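Local coordinates for protein CRISPR-associated endonuclease Cas1 (Thermotoga maritima, PDB 4XTK) that probably acts as a metal-dependent endonuclease on double-stranded DNA in the CRISPR adaptive immune system, working as a homodimer that joins Cas2, at residues R111-R116 against G218-T223; Q119-F124 against G153-A158; R128-D133 against Y163-S168; N157-Y162 against F238-V243; L232-L237 against K306-K311. One frame throughout, in Å; residues are numbered along the deposited sequence.

Contact 1: residues R111-R116 against G218-T223; sequences REIVSR and GYLHET
Leu220 presents its two methyl groups to a pair of neighbouring residues on helix 103-127. Its CD2 lies 3.8 Å from Ile113 CG2, the two side chains meeting at a slant, whereas its CD1 reaches Val114 CG2 at 3.7 Å with the chains roughly perpendicular; Leu220 CD2 is also 4.0 Å from Val114 CG2. The fork is aimed by the first torsion of Leu220, which swings CG opposite the backbone N (chi1 -176°). Ile113 answers with its short branch and Val114 with the methyl that stands beside its backbone N. The contact is apolar and buried, with Ile113 and Leu220 CA atoms 7.1 Å apart. The loop holding Leu220 also carries His221, a manganese ligand by similarity, whose ND1 hydrogen-bonds to Asp233 OD1; Asp233 OD2 accepts from the backbone N of Tyr219 and Leu220. Thus 218-223, a loop before helix 230-252, packs against helix 103-127 through Leu220, which also touches Met152, while Val114 touches Leu151 of helix 148-166 and Ile113 meets Leu237 of helix 230-252.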
# COMPACT_ATOMS: atom_id res chain seq x y z
N ARG E 111 -15.69 -19.49 9.72
CA ARG E 111 -16.48 -20.12 10.76
C ARG E 111 -16.26 -19.43 12.10
O ARG E 111 -17.13 -19.43 12.97
CB ARG E 111 -16.14 -21.61 10.86
CG ARG E 111 -17.23 -22.46 11.43
CD ARG E 111 -16.78 -23.90 11.55
NE ARG E 111 -16.83 -24.62 10.28
CZ ARG E 111 -17.93 -25.17 9.80
NH1 ARG E 111 -19.07 -25.07 10.46
NH2 ARG E 111 -17.90 -25.82 8.64
N GLU E 112 -15.08 -18.83 12.26
CA GLU E 112 -14.74 -18.04 13.44
C GLU E 112 -15.55 -16.75 13.48
O GLU E 112 -16.10 -16.37 14.52
CB GLU E 112 -13.24 -17.72 13.47
CG GLU E 112 -12.82 -16.70 14.52
CD GLU E 112 -12.91 -17.22 15.94
OE1 GLU E 112 -13.08 -18.44 16.12
OE2 GLU E 112 -12.80 -16.40 16.88
N ILE E 113 -15.61 -16.07 12.33
CA ILE E 113 -16.40 -14.85 12.18
C ILE E 113 -17.85 -15.10 12.56
O ILE E 113 -18.42 -14.41 13.39
CB ILE E 113 -16.34 -14.33 10.73
CG1 ILE E 113 -14.90 -14.05 10.30
CG2 ILE E 113 -17.19 -13.08 10.58
CD1 ILE E 113 -14.30 -12.89 11.00
N VAL E 114 -18.44 -16.12 11.93
CA VAL E 114 -19.84 -16.44 12.13
C VAL E 114 -20.12 -16.82 13.58
O VAL E 114 -21.09 -16.35 14.17
CB VAL E 114 -20.27 -17.60 11.20
CG1 VAL E 114 -21.66 -18.10 11.56
CG2 VAL E 114 -20.20 -17.15 9.75
N SER E 115 -19.26 -17.66 14.15
CA SER E 115 -19.42 -18.12 15.52
C SER E 115 -19.50 -16.94 16.50
O SER E 115 -20.39 -16.89 17.35
CB SER E 115 -18.26 -19.04 15.91
OG SER E 115 -18.41 -19.55 17.22
N ARG E 116 -18.57 -15.99 16.36
CA ARG E 116 -18.52 -14.85 17.25
C ARG E 116 -19.67 -13.88 16.98
O ARG E 116 -20.28 -13.36 17.92
CB ARG E 116 -17.17 -14.13 17.12
CG ARG E 116 -15.97 -14.97 17.57
CD ARG E 116 -15.63 -14.74 19.04
NE ARG E 116 -15.44 -13.32 19.33
CZ ARG E 116 -16.25 -12.60 20.11
NH1 ARG E 116 -17.30 -13.16 20.68
NH2 ARG E 116 -16.00 -11.31 20.31
N GLY E 218 -10.89 -10.79 2.11
CA GLY E 218 -11.75 -11.29 3.17
C GLY E 218 -11.98 -12.80 3.11
O GLY E 218 -11.43 -13.48 2.25
N TYR E 219 -12.81 -13.31 4.02
CA TYR E 219 -12.98 -14.76 4.19
C TYR E 219 -14.44 -15.18 4.18
O TYR E 219 -14.85 -16.01 3.35
CB TYR E 219 -12.27 -15.21 5.46
CG TYR E 219 -10.79 -14.97 5.32
CD1 TYR E 219 -10.00 -15.82 4.54
CD2 TYR E 219 -10.19 -13.84 5.88
CE1 TYR E 219 -8.65 -15.58 4.37
CE2 TYR E 219 -8.83 -13.60 5.71
CZ TYR E 219 -8.07 -14.48 4.95
OH TYR E 219 -6.74 -14.24 4.78
N LEU E 220 -15.22 -14.66 5.12
CA LEU E 220 -16.67 -14.87 5.10
C LEU E 220 -17.26 -14.28 3.82
O LEU E 220 -18.05 -14.92 3.13
CB LEU E 220 -17.33 -14.26 6.33
CG LEU E 220 -18.84 -14.53 6.41
CD1 LEU E 220 -19.11 -16.02 6.36
CD2 LEU E 220 -19.50 -13.87 7.62
N HIS E 221 -16.88 -13.04 3.51
CA HIS E 221 -17.23 -12.43 2.23
C HIS E 221 -16.30 -12.93 1.14
O HIS E 221 -15.11 -13.13 1.36
CB HIS E 221 -17.17 -10.91 2.33
CG HIS E 221 -18.18 -10.33 3.26
ND1 HIS E 221 -18.06 -10.41 4.63
CD2 HIS E 221 -19.35 -9.68 3.03
CE1 HIS E 221 -19.10 -9.82 5.20
NE2 HIS E 221 -19.90 -9.38 4.24
N GLU E 222 -16.86 -13.13 -0.05
CA GLU E 222 -16.06 -13.53 -1.20
C GLU E 222 -15.05 -12.43 -1.53
O GLU E 222 -15.39 -11.25 -1.54
CB GLU E 222 -16.97 -13.81 -2.40
CG GLU E 222 -16.29 -14.58 -3.52
CD GLU E 222 -17.12 -14.62 -4.80
OE1 GLU E 222 -16.77 -13.89 -5.75
OE2 GLU E 222 -18.11 -15.37 -4.85
N THR E 223 -13.81 -12.81 -1.84
CA THR E 223 -12.87 -11.80 -2.27
C THR E 223 -13.05 -11.70 -3.77
O THR E 223 -12.67 -12.59 -4.53
CB THR E 223 -11.41 -12.14 -1.90
OG1 THR E 223 -11.28 -12.21 -0.48
CG2 THR E 223 -10.45 -11.06 -2.42

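Contact 2: residues Q119-F124 against G153-A158; sequences QNMVDF and GIEGNA
Glu155 and Ala158, one helical turn apart on helix 148-166, receive the end of Met121 from helix 103-127, a helix-helix contact in the largely helical part of Cas1 that holds the predicted metal site. Glu155 comes first along the segment. It is a manganese ligand by similarity, and its chain bends at chi2 (-87°), bringing OE2 to 4.0 Å from Met121 CE; that is van der Waals contact, the two side chains crossing at a slant. The principal polar partner of OE2 is Arg159, through a salt bridge from NH2, so the thioether methyl merely packs beside a carboxylate already engaged. The Glu155 side chain also lies against Glu236, a second predicted ligand. Ala158 follows, its CB directed at helix 103-127 and 4.3 Å from Met121 CE. The CA atoms of Met121 and Ala158 stay 9.0 Å apart, a gap the long methionine spans. Beyond Met121, Phe118 also packs on both Glu155 and Ala158. The sulfur approaches the backbone as well: Met121 SD is 4.1 Å from Ala158 O.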
# COMPACT_ATOMS: atom_id res chain seq x y z
N GLN E 119 -22.72 -15.22 18.71
CA GLN E 119 -22.72 -15.13 20.16
C GLN E 119 -22.90 -13.68 20.60
O GLN E 119 -23.55 -13.42 21.62
CB GLN E 119 -21.44 -15.72 20.75
CG GLN E 119 -21.53 -15.92 22.26
CD GLN E 119 -22.77 -16.72 22.66
OE1 GLN E 119 -23.08 -17.76 22.07
NE2 GLN E 119 -23.49 -16.22 23.66
N ASN E 120 -22.37 -12.75 19.83
CA ASN E 120 -22.58 -11.34 20.10
C ASN E 120 -24.04 -10.96 19.92
O ASN E 120 -24.59 -10.19 20.71
CB ASN E 120 -21.70 -10.48 19.20
CG ASN E 120 -20.24 -10.56 19.57
OD1 ASN E 120 -19.88 -11.17 20.59
ND2 ASN E 120 -19.39 -9.93 18.77
N MET E 121 -24.66 -11.50 18.87
CA MET E 121 -26.09 -11.31 18.65
C MET E 121 -26.90 -11.81 19.85
O MET E 121 -27.77 -11.11 20.36
CB MET E 121 -26.55 -12.03 17.37
CG MET E 121 -26.27 -11.28 16.08
SD MET E 121 -27.04 -12.05 14.63
CE MET E 121 -25.65 -12.83 13.82
N VAL E 122 -26.60 -13.03 20.29
CA VAL E 122 -27.32 -13.63 21.41
C VAL E 122 -27.13 -12.85 22.70
O VAL E 122 -28.09 -12.61 23.44
CB VAL E 122 -26.89 -15.09 21.63
CG1 VAL E 122 -27.34 -15.59 22.98
CG2 VAL E 122 -27.42 -15.97 20.52
N ASP E 123 -25.89 -12.43 22.96
CA ASP E 123 -25.60 -11.68 24.18
C ASP E 123 -26.33 -10.33 24.20
O ASP E 123 -26.85 -9.93 25.25
CB ASP E 123 -24.09 -11.46 24.32
CG ASP E 123 -23.35 -12.73 24.69
OD1 ASP E 123 -24.01 -13.70 25.14
OD2 ASP E 123 -22.11 -12.77 24.55
N PHE E 124 -26.39 -9.66 23.06
CA PHE E 124 -27.07 -8.38 22.98
C PHE E 124 -28.56 -8.55 23.32
O PHE E 124 -29.13 -7.75 24.07
CB PHE E 124 -26.90 -7.76 21.59
CG PHE E 124 -27.46 -6.37 21.48
CD1 PHE E 124 -26.73 -5.27 21.89
CD2 PHE E 124 -28.74 -6.16 20.97
CE1 PHE E 124 -27.24 -3.99 21.79
CE2 PHE E 124 -29.26 -4.88 20.87
CZ PHE E 124 -28.51 -3.80 21.28
N GLY E 153 -24.70 -17.00 3.60
CA GLY E 153 -26.14 -16.99 3.51
C GLY E 153 -26.80 -17.21 4.85
O GLY E 153 -27.75 -16.51 5.21
N ILE E 154 -26.28 -18.18 5.60
CA ILE E 154 -26.79 -18.51 6.92
C ILE E 154 -26.62 -17.33 7.88
O ILE E 154 -27.52 -17.01 8.66
CB ILE E 154 -26.09 -19.75 7.50
CG1 ILE E 154 -26.40 -20.98 6.63
CG2 ILE E 154 -26.53 -20.01 8.93
CD1 ILE E 154 -25.47 -22.16 6.88
N GLU E 155 -25.47 -16.67 7.80
CA GLU E 155 -25.19 -15.53 8.67
C GLU E 155 -26.18 -14.40 8.39
O GLU E 155 -26.78 -13.85 9.31
CB GLU E 155 -23.74 -15.06 8.49
CG GLU E 155 -23.16 -14.32 9.69
CD GLU E 155 -23.46 -12.83 9.65
OE1 GLU E 155 -23.86 -12.33 8.58
OE2 GLU E 155 -23.30 -12.16 10.70
N GLY E 156 -26.35 -14.07 7.11
CA GLY E 156 -27.31 -13.06 6.71
C GLY E 156 -28.71 -13.33 7.23
O GLY E 156 -29.36 -12.43 7.76
N ASN E 157 -29.18 -14.57 7.08
CA ASN E 157 -30.51 -14.94 7.54
C ASN E 157 -30.63 -14.84 9.06
O ASN E 157 -31.66 -14.41 9.57
CB ASN E 157 -30.86 -16.36 7.08
CG ASN E 157 -30.95 -16.48 5.57
OD1 ASN E 157 -31.28 -15.51 4.88
ND2 ASN E 157 -30.68 -17.67 5.05
N ALA E 158 -29.57 -15.23 9.76
CA ALA E 158 -29.49 -15.07 11.21
C ALA E 158 -29.64 -13.61 11.59
O ALA E 158 -30.37 -13.26 12.52
CB ALA E 158 -28.19 -15.62 11.75

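Contact 3: residues R128-D133 against Y163-S168; sequences RKVRAD and YSMIDS
Met165 O, which sits beside Val130 CG1 at 4.0 Å, is gripped twice by Ser168: its hydroxyl OG donates to Met165 O at 2.7 Å, and the backbone N of Ser168 donates to the same oxygen at 3.3 Å. The hydroxyl comes in 17° from the carbonyl plane, with a C=O to donor angle of 154°. This pair of bonds lies near the end of helix 148-166, and the opposing loop starts with a Schellman motif closing helix 103-127, Lys129 taking positive phi as C-prime residue. The contact therefore joins two helix ends at the protein surface. Val130, whose N bonds to Leu125 O within the motif, points its CB at the other segment, its CA 7.3 Å from that of Met165. One methyl, CG2, lies 4.1 Å from Ser168 OG, while the other serves the methionine. Met165 doubles back on itself, bent at both chi2 (-56°) and chi3, which folds its end toward the loop, and the two side chains meet at an angle. The side chain of Ile166, the next residue, packs on Phe124 and Leu125 of helix 103-127. At the tip of the methionine, Met165 CE is 3.6 Å from Val130 CG1 and also 3.6 Å from Arg131 O.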
# COMPACT_ATOMS: atom_id res chain seq x y z
N ARG E 128 -30.80 -7.40 26.99
CA ARG E 128 -32.01 -6.60 26.89
C ARG E 128 -33.29 -7.38 27.19
O ARG E 128 -34.39 -6.89 26.95
CB ARG E 128 -32.07 -5.94 25.51
CG ARG E 128 -31.13 -4.75 25.45
CD ARG E 128 -30.94 -4.20 24.07
NE ARG E 128 -29.94 -3.13 24.06
CZ ARG E 128 -30.20 -1.86 24.32
NH1 ARG E 128 -31.44 -1.47 24.61
NH2 ARG E 128 -29.23 -0.96 24.28
N LYS E 129 -33.13 -8.61 27.69
CA LYS E 129 -34.23 -9.45 28.15
C LYS E 129 -35.15 -9.87 27.00
O LYS E 129 -36.37 -9.91 27.14
CB LYS E 129 -35.04 -8.74 29.24
CG LYS E 129 -34.20 -8.13 30.36
CD LYS E 129 -33.89 -9.14 31.44
CE LYS E 129 -34.85 -9.00 32.61
N VAL E 130 -34.54 -10.19 25.87
CA VAL E 130 -35.24 -10.69 24.69
C VAL E 130 -34.83 -12.15 24.45
O VAL E 130 -33.67 -12.51 24.67
CB VAL E 130 -34.93 -9.84 23.44
CG1 VAL E 130 -35.50 -10.46 22.18
CG2 VAL E 130 -35.44 -8.42 23.63
N ARG E 131 -35.77 -12.99 24.01
CA ARG E 131 -35.48 -14.40 23.74
C ARG E 131 -34.56 -14.57 22.53
O ARG E 131 -34.86 -14.07 21.44
CB ARG E 131 -36.78 -15.17 23.51
CG ARG E 131 -37.91 -14.77 24.43
CD ARG E 131 -38.45 -15.97 25.19
NE ARG E 131 -39.29 -16.82 24.35
CZ ARG E 131 -39.13 -18.14 24.24
NH1 ARG E 131 -38.17 -18.76 24.91
NH2 ARG E 131 -39.94 -18.84 23.45
N ALA E 132 -33.44 -15.24 22.73
CA ALA E 132 -32.48 -15.48 21.65
C ALA E 132 -32.56 -16.89 21.05
O ALA E 132 -31.79 -17.22 20.15
CB ALA E 132 -31.06 -15.20 22.14
N ASP E 133 -33.48 -17.71 21.55
CA ASP E 133 -33.52 -19.13 21.20
C ASP E 133 -33.75 -19.39 19.71
O ASP E 133 -33.31 -20.41 19.18
CB ASP E 133 -34.59 -19.86 22.02
CG ASP E 133 -35.99 -19.33 21.78
OD1 ASP E 133 -36.12 -18.22 21.22
OD2 ASP E 133 -36.96 -20.01 22.16
N TYR E 163 -32.66 -9.07 13.68
CA TYR E 163 -33.24 -7.74 13.51
C TYR E 163 -34.74 -7.72 13.83
O TYR E 163 -35.25 -6.74 14.38
CB TYR E 163 -33.00 -7.24 12.08
CG TYR E 163 -31.66 -6.56 11.90
CD1 TYR E 163 -31.17 -5.70 12.87
CD2 TYR E 163 -30.88 -6.80 10.78
CE1 TYR E 163 -29.95 -5.07 12.72
CE2 TYR E 163 -29.65 -6.17 10.62
CZ TYR E 163 -29.19 -5.31 11.60
OH TYR E 163 -27.97 -4.69 11.46
N SER E 164 -35.44 -8.80 13.50
CA SER E 164 -36.85 -8.93 13.85
C SER E 164 -37.03 -8.96 15.36
O SER E 164 -38.02 -8.44 15.88
CB SER E 164 -37.46 -10.19 13.23
OG SER E 164 -37.57 -10.06 11.82
N MET E 165 -36.08 -9.57 16.06
CA MET E 165 -36.16 -9.63 17.51
C MET E 165 -35.84 -8.27 18.10
O MET E 165 -36.35 -7.91 19.16
CB MET E 165 -35.22 -10.70 18.07
CG MET E 165 -35.51 -12.13 17.60
SD MET E 165 -37.20 -12.68 17.94
CE MET E 165 -37.38 -12.28 19.68
N ILE E 166 -34.99 -7.51 17.41
CA ILE E 166 -34.62 -6.17 17.84
C ILE E 166 -35.83 -5.24 17.79
O ILE E 166 -35.97 -4.33 18.60
CB ILE E 166 -33.48 -5.59 16.97
CG1 ILE E 166 -32.18 -6.34 17.24
CG2 ILE E 166 -33.27 -4.12 17.24
CD1 ILE E 166 -31.73 -6.26 18.67
N ASP E 167 -36.72 -5.48 16.83
CA ASP E 167 -37.91 -4.65 16.67
C ASP E 167 -38.88 -4.71 17.85
O ASP E 167 -39.75 -3.85 17.97
CB ASP E 167 -38.64 -5.02 15.38
CG ASP E 167 -38.16 -4.24 14.18
OD1 ASP E 167 -37.52 -3.18 14.38
OD2 ASP E 167 -38.43 -4.67 13.04
N SER E 168 -38.73 -5.70 18.71
CA SER E 168 -39.59 -5.79 19.89
C SER E 168 -39.15 -4.81 20.97
O SER E 168 -39.85 -4.60 21.96
CB SER E 168 -39.62 -7.22 20.44
OG SER E 168 -38.35 -7.64 20.88

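Contact 4: residues N157-Y162 against F238-V243; sequences NAREEY and FKPAVV
This contact in the helical part of Cas1 is helix against helix: the N-to-C directions of 157-162 and 238-243 differ by 34° (crossing angle -34°), so they run roughly the same way, axes 12.9 Å apart at their closest. Arg159, Tyr162 and Lys239 span that distance. Helix 230-252 is kinked around Pro240, with a wider pi-type turn at 239-243. The aliphatic part of Lys239 lies over one face of the Arg159 guanidinium, CD being 4.0 Å from Arg159 CZ, whereas Pro240 CD meets its edge, 3.9 Å from Arg159 NH1. Arg159 NE and Lys239 NZ are 4.9 Å apart, but both have partners beyond each other: Arg159 NH2 forms salt bridges with Glu155 and Glu236, manganese ligands by similarity, and Lys239 NZ hydrogen-bonds to Tyr201, with a long, weak ion pair to Glu236. The acidic pair probably offsets the like charges. Tyr162 CG stands opposite the backbone N (chi1 159°), sending the ring across toward the proline; its OH hydrogen-bonds to Asp244 and lies 3.4 Å from Pro240 CB.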
# COMPACT_ATOMS: atom_id res chain seq x y z
N ASN E 157 -29.18 -14.57 7.08
CA ASN E 157 -30.51 -14.94 7.54
C ASN E 157 -30.63 -14.84 9.06
O ASN E 157 -31.66 -14.41 9.57
CB ASN E 157 -30.86 -16.36 7.08
CG ASN E 157 -30.95 -16.48 5.57
OD1 ASN E 157 -31.28 -15.51 4.88
ND2 ASN E 157 -30.68 -17.67 5.05
N ALA E 158 -29.57 -15.23 9.76
CA ALA E 158 -29.49 -15.07 11.21
C ALA E 158 -29.64 -13.61 11.59
O ALA E 158 -30.37 -13.26 12.52
CB ALA E 158 -28.19 -15.62 11.75
N ARG E 159 -28.93 -12.75 10.87
CA ARG E 159 -28.99 -11.32 11.12
C ARG E 159 -30.42 -10.80 10.96
O ARG E 159 -30.90 -10.02 11.79
CB ARG E 159 -28.04 -10.58 10.17
CG ARG E 159 -27.92 -9.08 10.42
CD ARG E 159 -26.99 -8.77 11.57
NE ARG E 159 -25.64 -9.29 11.35
CZ ARG E 159 -24.68 -9.30 12.27
NH1 ARG E 159 -24.91 -8.82 13.48
NH2 ARG E 159 -23.49 -9.81 11.98
N GLU E 160 -31.10 -11.25 9.91
CA GLU E 160 -32.45 -10.77 9.62
C GLU E 160 -33.43 -11.19 10.71
O GLU E 160 -34.31 -10.42 11.10
CB GLU E 160 -32.92 -11.28 8.26
N GLU E 161 -33.28 -12.42 11.21
CA GLU E 161 -34.08 -12.90 12.33
C GLU E 161 -33.75 -12.11 13.60
O GLU E 161 -34.63 -11.76 14.39
CB GLU E 161 -33.85 -14.39 12.55
CG GLU E 161 -34.47 -14.94 13.81
CD GLU E 161 -35.98 -14.80 13.80
OE1 GLU E 161 -36.57 -14.79 12.70
OE2 GLU E 161 -36.58 -14.69 14.90
N TYR E 162 -32.47 -11.85 13.78
CA TYR E 162 -31.99 -11.06 14.89
C TYR E 162 -32.61 -9.67 14.86
O TYR E 162 -33.04 -9.15 15.90
CB TYR E 162 -30.46 -11.00 14.85
CG TYR E 162 -29.85 -9.85 15.60
CD1 TYR E 162 -29.56 -9.95 16.96
CD2 TYR E 162 -29.54 -8.66 14.96
CE1 TYR E 162 -29.00 -8.90 17.65
CE2 TYR E 162 -28.98 -7.60 15.64
CZ TYR E 162 -28.71 -7.73 16.98
OH TYR E 162 -28.14 -6.69 17.66
N PHE E 238 -19.10 -6.62 15.52
CA PHE E 238 -19.35 -5.42 16.31
C PHE E 238 -20.63 -4.67 15.99
O PHE E 238 -20.91 -3.63 16.59
CB PHE E 238 -18.13 -4.52 16.20
CG PHE E 238 -16.87 -5.19 16.64
CD1 PHE E 238 -16.50 -5.19 17.97
CD2 PHE E 238 -16.08 -5.88 15.72
CE1 PHE E 238 -15.36 -5.83 18.38
CE2 PHE E 238 -14.94 -6.52 16.13
CZ PHE E 238 -14.57 -6.50 17.46
N LYS E 239 -21.40 -5.18 15.03
CA LYS E 239 -22.64 -4.53 14.63
C LYS E 239 -23.65 -4.37 15.79
O LYS E 239 -24.27 -3.30 15.93
CB LYS E 239 -23.28 -5.29 13.46
CG LYS E 239 -22.74 -4.89 12.09
CD LYS E 239 -23.28 -5.78 10.96
CE LYS E 239 -22.87 -5.21 9.60
NZ LYS E 239 -23.36 -6.03 8.46
N PRO E 240 -23.84 -5.42 16.61
CA PRO E 240 -24.73 -5.20 17.76
C PRO E 240 -24.27 -4.16 18.78
O PRO E 240 -25.05 -3.27 19.13
CB PRO E 240 -24.80 -6.58 18.41
CG PRO E 240 -24.49 -7.53 17.32
CD PRO E 240 -23.48 -6.84 16.47
N ALA E 241 -23.02 -4.24 19.23
CA ALA E 241 -22.55 -3.42 20.35
C ALA E 241 -22.36 -1.96 19.96
O ALA E 241 -22.52 -1.06 20.79
CB ALA E 241 -21.26 -3.97 20.92
N VAL E 242 -22.03 -1.71 18.70
CA VAL E 242 -21.85 -0.35 18.23
C VAL E 242 -23.10 0.18 17.54
O VAL E 242 -23.78 1.06 18.07
CB VAL E 242 -20.67 -0.23 17.26
CG1 VAL E 242 -20.52 1.19 16.80
CG2 VAL E 242 -19.39 -0.71 17.92
N VAL E 243 -23.41 -0.37 16.37
CA VAL E 243 -24.52 0.12 15.56
C VAL E 243 -25.90 -0.06 16.19
O VAL E 243 -26.69 0.88 16.27
CB VAL E 243 -24.54 -0.57 14.19
CG1 VAL E 243 -25.72 -0.07 13.36
CG2 VAL E 243 -23.23 -0.33 13.46

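Contact 5: residues L232-L237 against K306-K311; sequences LDIAEL and KMELHK
Ile234 CG1 lies 3.8 Å from Leu309 CD2, the side chains slanting across each other, in the one apolar pair between helix 230-252 and helix 301-316; the axes of the short segments approach to 10.7 Å, with 128° between directions. Two further contacts are made with Glu308. Ile234 extends CD1 to 4.3 Å from the aliphatic CG of Glu308. Leu237 CD2 comes at about a right angle to the Glu308 side chain, 3.5 Å from its carboxylate carbon CD and 3.6 Å from CG. The methyl is nearly equidistant from the two oxygens, at 3.8 Å from Glu308 OE1 and 3.7 Å from OE2. The bend at chi2 (62°) turns the flank of the glutamate toward Leu237. Ile234 and Leu237 face helix 301-316, whereas Glu236, a manganese ligand by similarity, points to the other side of its helix. The chemistry is thus van der Waals packing, in which even the buried Glu308 contributes carbon as well as carboxylate to the interface, separate from the polar metal-site side of the same helix.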
# COMPACT_ATOMS: atom_id res chain seq x y z
N LEU E 232 -15.46 -5.82 6.14
CA LEU E 232 -16.83 -6.32 6.22
C LEU E 232 -16.92 -7.55 7.14
O LEU E 232 -17.83 -7.65 7.96
CB LEU E 232 -17.35 -6.65 4.83
CG LEU E 232 -17.36 -5.52 3.81
CD1 LEU E 232 -18.00 -6.00 2.51
CD2 LEU E 232 -18.08 -4.28 4.36
N ASP E 233 -15.98 -8.47 6.99
CA ASP E 233 -15.91 -9.66 7.84
C ASP E 233 -15.87 -9.32 9.33
O ASP E 233 -16.70 -9.78 10.12
CB ASP E 233 -14.69 -10.50 7.47
CG ASP E 233 -14.94 -11.42 6.29
OD1 ASP E 233 -15.95 -11.24 5.58
OD2 ASP E 233 -14.10 -12.31 6.06
N ILE E 234 -14.89 -8.50 9.71
CA ILE E 234 -14.68 -8.17 11.11
C ILE E 234 -15.85 -7.34 11.69
O ILE E 234 -16.27 -7.57 12.82
CB ILE E 234 -13.34 -7.41 11.29
CG1 ILE E 234 -12.19 -8.28 10.79
CG2 ILE E 234 -13.10 -7.05 12.75
CD1 ILE E 234 -12.04 -9.59 11.55
N ALA E 235 -16.38 -6.42 10.89
CA ALA E 235 -17.52 -5.60 11.32
C ALA E 235 -18.73 -6.42 11.76
O ALA E 235 -19.55 -5.95 12.54
CB ALA E 235 -17.92 -4.65 10.20
N GLU E 236 -18.84 -7.65 11.26
CA GLU E 236 -19.97 -8.51 11.61
C GLU E 236 -20.04 -8.77 13.11
O GLU E 236 -21.11 -9.00 13.67
CB GLU E 236 -19.90 -9.84 10.85
CG GLU E 236 -19.94 -9.72 9.33
CD GLU E 236 -21.31 -9.36 8.76
OE1 GLU E 236 -22.18 -8.89 9.52
OE2 GLU E 236 -21.52 -9.56 7.54
N LEU E 237 -18.88 -8.72 13.77
CA LEU E 237 -18.81 -8.99 15.19
C LEU E 237 -19.32 -7.83 16.02
O LEU E 237 -19.84 -8.01 17.12
CB LEU E 237 -17.37 -9.31 15.61
CG LEU E 237 -16.84 -10.73 15.42
CD1 LEU E 237 -16.72 -11.10 13.96
CD2 LEU E 237 -15.50 -10.87 16.13
N LYS E 306 -9.47 -3.77 17.52
CA LYS E 306 -8.03 -3.92 17.41
C LYS E 306 -7.60 -5.33 17.79
O LYS E 306 -6.79 -5.96 17.10
CB LYS E 306 -7.31 -2.90 18.31
CG LYS E 306 -7.19 -1.49 17.73
CD LYS E 306 -6.57 -0.56 18.76
CE LYS E 306 -6.76 0.91 18.41
NZ LYS E 306 -5.50 1.70 18.59
N MET E 307 -8.16 -5.83 18.90
CA MET E 307 -7.78 -7.13 19.43
C MET E 307 -8.18 -8.26 18.49
O MET E 307 -7.43 -9.23 18.32
CB MET E 307 -8.42 -7.35 20.80
CG MET E 307 -7.80 -6.53 21.92
SD MET E 307 -8.59 -6.85 23.51
CE MET E 307 -8.73 -8.63 23.44
N GLU E 308 -9.35 -8.13 17.88
CA GLU E 308 -9.85 -9.14 16.95
C GLU E 308 -8.97 -9.21 15.71
O GLU E 308 -8.71 -10.30 15.18
CB GLU E 308 -11.30 -8.84 16.56
CG GLU E 308 -11.99 -9.99 15.86
CD GLU E 308 -12.11 -11.23 16.73
OE1 GLU E 308 -12.19 -11.08 17.97
OE2 GLU E 308 -12.12 -12.34 16.17
N LEU E 309 -8.49 -8.05 15.27
CA LEU E 309 -7.57 -7.98 14.16
C LEU E 309 -6.25 -8.66 14.50
O LEU E 309 -5.67 -9.37 13.67
CB LEU E 309 -7.33 -6.53 13.77
CG LEU E 309 -8.55 -5.81 13.21
CD1 LEU E 309 -8.21 -4.35 12.97
CD2 LEU E 309 -9.05 -6.50 11.94
N HIS E 310 -5.78 -8.45 15.72
CA HIS E 310 -4.54 -9.06 16.15
C HIS E 310 -4.70 -10.57 16.27
O HIS E 310 -3.75 -11.33 16.07
CB HIS E 310 -4.06 -8.47 17.48
CG HIS E 310 -2.69 -8.93 17.88
ND1 HIS E 310 -1.58 -8.71 17.11
CD2 HIS E 310 -2.27 -9.61 18.97
CE1 HIS E 310 -0.52 -9.23 17.71
NE2 HIS E 310 -0.91 -9.78 18.84
N LYS E 311 -5.91 -11.01 16.61
CA LYS E 311 -6.23 -12.43 16.71
C LYS E 311 -6.13 -13.09 15.34
O LYS E 311 -5.68 -14.22 15.22
CB LYS E 311 -7.64 -12.64 17.27
CG LYS E 311 -7.68 -13.28 18.65
CD LYS E 311 -9.12 -13.41 19.15
CE LYS E 311 -9.54 -12.21 20.01
NZ LYS E 311 -8.70 -12.07 21.24

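All five contacts lie in the helical part of the chain, on helices 103-127, 148-166, 230-252 and 301-316 with the loops 128-133 and 218-223. Contacts 1 and 2 share helix 103-127, contacts 2, 3 and 4 share helix 148-166, and contacts 4 and 5 share helix 230-252. Along the chain, contacts 2 and 3 fall within the span of contact 1; contact 4 crosses contacts 1, 3 and 5, contacts 2 and 3 cross, and contact 5 opens after contact 1 closes. Centres of contacts 2 and 4 are about 6 Å apart. Contacts 1, 2 and 5 each contain one predicted manganese ligand, so sequence-distant pieces probably meet at one metal site, with contact 3 peripheral.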